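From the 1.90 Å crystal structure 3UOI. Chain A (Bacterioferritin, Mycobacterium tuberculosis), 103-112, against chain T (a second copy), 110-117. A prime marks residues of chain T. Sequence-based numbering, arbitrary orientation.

Chain A, residues 103-112: LKPGIVMCRE
Chain T (110-117) CREKQDTT

Chain A 103-112 is one helical run that begins earlier in the chain, with phi/psi near -63/-42 and a kink where the N of Pro105 lacks a bond to the preceding turn. Chain T offers a helix end, a turn and a new helix start: Cys110′ to Glu112′ finish one helix, Gln114′ (phi/psi 58/46) leaves it in a Schellman motif, and Asp115′ (-127/81) is the N-cap of the helix entered at Thr116′. Asp115′ N donates to Cys110′ O (3.1 Å), and Gln114′ N makes a weak bond to Arg111′ O (2.9 Å). The CA atoms come nearest at Lys104 and Gln114′, 5.4 Å apart, and the stretches bury 353 Å² together, with no clear hydrogen bond between them.

Leu103 (m, t) makes no contact, but its O accepts Ile107 N at 3.1 Å. The CB of Lys104 points sideways and its m, t, t chain leads away. Lys104 and Pro105 (C-gamma endo) border the extended side chain (m, t) of Gln114′, a residue that loses 98 Å² to the chain A stretch, the most of any residue here; its amide is probably turned over in the model. Ile107 (m, t) points toward chain T and sets CD1 4.0 Å from OG1 of Thr116′ (p), a van der Waals contact. One residue on, Val108 (t) also faces chain T: its CG2 lies 4.1 Å from Arg111′ O and likewise 4.1 Å from Gln114′ CG, so a methyl packs against the helix end. Met109 and Cys110 are out of reach. Arg111 (m, t, t, chi4 -87°) meets its own counterpart Arg111′ (m, t, t, chi4 -109°): Arg111′ NH1 lies over one face of the Arg111 guanidinium, 3.4 Å from Arg111 NE. Both atoms are donors on like charges, so they do not bond; each guanidinium is hydrogen-bonded elsewhere in the structure. Glu112 (m, t) ends the stretch without contact.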

# COMPACT_ATOMS: atom_id res chain seq x y z
N LEU A 103 22.80 49.68 14.91
CA LEU A 103 21.48 49.25 15.34
C LEU A 103 21.02 49.56 16.79
O LEU A 103 19.85 49.72 17.02
CB LEU A 103 21.22 47.81 14.97
CG LEU A 103 21.34 47.59 13.48
CD1 LEU A 103 20.75 46.34 13.10
CD2 LEU A 103 20.75 48.70 12.73
N LYS A 104 21.94 49.55 17.74
CA LYS A 104 21.51 49.73 19.10
C LYS A 104 20.87 51.11 19.26
O LYS A 104 19.77 51.22 19.64
CB LYS A 104 22.63 49.59 20.06
CG LYS A 104 23.10 48.20 20.38
CD LYS A 104 24.48 48.35 20.89
CE LYS A 104 24.94 47.24 21.74
NZ LYS A 104 25.81 47.77 22.80
N PRO A 105 21.56 52.15 18.87
CA PRO A 105 20.99 53.50 18.84
C PRO A 105 19.83 53.65 17.85
O PRO A 105 18.85 54.22 18.14
CB PRO A 105 22.18 54.35 18.46
CG PRO A 105 23.22 53.41 18.12
CD PRO A 105 23.01 52.20 18.76
N GLY A 106 19.96 53.04 16.71
CA GLY A 106 18.96 53.12 15.65
C GLY A 106 17.55 52.64 15.95
O GLY A 106 16.60 53.24 15.53
N ILE A 107 17.43 51.55 16.67
CA ILE A 107 16.15 51.05 17.11
C ILE A 107 15.46 52.07 18.07
O ILE A 107 14.31 52.37 17.97
CB ILE A 107 16.32 49.68 17.82
CG1 ILE A 107 16.84 48.60 16.84
CG2 ILE A 107 15.10 49.28 18.47
CD1 ILE A 107 17.58 47.47 17.46
N VAL A 108 16.23 52.62 18.97
CA VAL A 108 15.65 53.60 19.84
C VAL A 108 15.16 54.75 19.01
O VAL A 108 14.08 55.22 19.20
CB VAL A 108 16.59 54.07 20.89
CG1 VAL A 108 16.02 55.26 21.58
CG2 VAL A 108 16.81 53.01 21.85
N MET A 109 15.95 55.17 18.04
CA MET A 109 15.49 56.27 17.23
C MET A 109 14.20 55.93 16.49
O MET A 109 13.28 56.67 16.50
CB MET A 109 16.53 56.73 16.26
CG MET A 109 16.05 57.82 15.38
SD MET A 109 15.26 57.32 13.88
CE MET A 109 16.62 56.63 13.05
N CYS A 110 14.13 54.74 15.91
CA CYS A 110 12.96 54.31 15.21
C CYS A 110 11.74 54.35 16.08
O CYS A 110 10.74 54.78 15.63
CB CYS A 110 13.12 52.90 14.68
SG CYS A 110 14.14 52.79 13.33
N ARG A 111 11.85 53.90 17.32
CA ARG A 111 10.73 53.93 18.25
C ARG A 111 10.32 55.36 18.67
O ARG A 111 9.20 55.68 18.82
CB ARG A 111 10.93 52.97 19.40
CG ARG A 111 10.92 51.55 18.97
CD ARG A 111 11.11 50.59 20.10
NE ARG A 111 10.84 49.24 19.69
CZ ARG A 111 9.65 48.68 19.70
NH1 ARG A 111 8.62 49.33 20.15
NH2 ARG A 111 9.49 47.47 19.28
N GLU A 112 11.30 56.22 18.83
CA GLU A 112 11.03 57.63 19.09
C GLU A 112 10.27 58.25 17.90
O GLU A 112 9.53 59.18 18.06
CB GLU A 112 12.31 58.39 19.43
CG GLU A 112 12.99 57.85 20.69
CD GLU A 112 14.34 58.48 21.05
OE1 GLU A 112 15.09 58.97 20.18
OE2 GLU A 112 14.67 58.42 22.22
N CYS T 110 16.02 47.54 30.07
CA CYS T 110 16.83 46.81 29.10
C CYS T 110 16.99 47.64 27.83
O CYS T 110 18.05 47.77 27.33
CB CYS T 110 16.32 45.40 28.85
SG CYS T 110 16.56 44.19 30.17
N ARG T 111 15.90 48.23 27.39
CA ARG T 111 15.84 49.09 26.21
C ARG T 111 16.63 50.43 26.27
O ARG T 111 17.10 50.89 25.31
CB ARG T 111 14.39 49.29 25.79
CG ARG T 111 13.59 48.01 25.65
CD ARG T 111 12.30 48.19 24.84
NE ARG T 111 11.72 46.97 24.32
CZ ARG T 111 11.70 46.63 23.04
NH1 ARG T 111 12.26 47.38 22.12
NH2 ARG T 111 11.16 45.51 22.66
N GLU T 112 16.70 51.02 27.46
CA GLU T 112 17.44 52.22 27.67
C GLU T 112 18.91 51.86 27.47
O GLU T 112 19.67 52.56 26.91
CB GLU T 112 17.18 52.75 29.09
CG GLU T 112 16.11 53.81 29.19
CD GLU T 112 15.69 54.10 30.59
OE1 GLU T 112 16.41 53.77 31.55
OE2 GLU T 112 14.61 54.65 30.74
N LYS T 113 19.23 50.70 27.97
CA LYS T 113 20.55 50.16 27.90
C LYS T 113 20.79 49.65 26.47
O LYS T 113 21.84 49.19 26.19
CB LYS T 113 20.74 49.06 28.94
CG LYS T 113 20.68 49.49 30.42
CD LYS T 113 21.49 50.73 30.64
CE LYS T 113 21.45 51.28 32.06
NZ LYS T 113 22.61 50.90 32.84
N GLN T 114 19.80 49.77 25.61
CA GLN T 114 19.89 49.30 24.23
C GLN T 114 20.22 47.81 24.04
O GLN T 114 21.05 47.45 23.27
CB GLN T 114 20.84 50.15 23.45
CG GLN T 114 20.38 51.50 23.32
CD GLN T 114 21.34 52.39 22.66
OE1 GLN T 114 22.03 52.01 21.76
NE2 GLN T 114 21.36 53.62 23.11
N ASP T 115 19.53 46.97 24.78
CA ASP T 115 19.71 45.54 24.70
C ASP T 115 18.31 45.06 24.47
O ASP T 115 17.61 44.69 25.38
CB ASP T 115 20.31 44.94 25.97
CG ASP T 115 20.40 43.40 25.93
OD1 ASP T 115 19.90 42.77 25.03
OD2 ASP T 115 20.98 42.84 26.84
N THR T 116 17.90 45.16 23.22
CA THR T 116 16.61 44.69 22.79
C THR T 116 16.43 43.17 22.91
O THR T 116 15.41 42.73 23.25
CB THR T 116 16.27 45.17 21.40
OG1 THR T 116 17.33 44.91 20.52
CG2 THR T 116 15.93 46.68 21.42
N THR T 117 17.43 42.40 22.62
CA THR T 117 17.22 40.98 22.60
C THR T 117 16.81 40.49 23.98
O THR T 117 15.89 39.78 24.13
CB THR T 117 18.41 40.20 22.01
OG1 THR T 117 18.79 40.73 20.75
CG2 THR T 117 18.10 38.72 21.92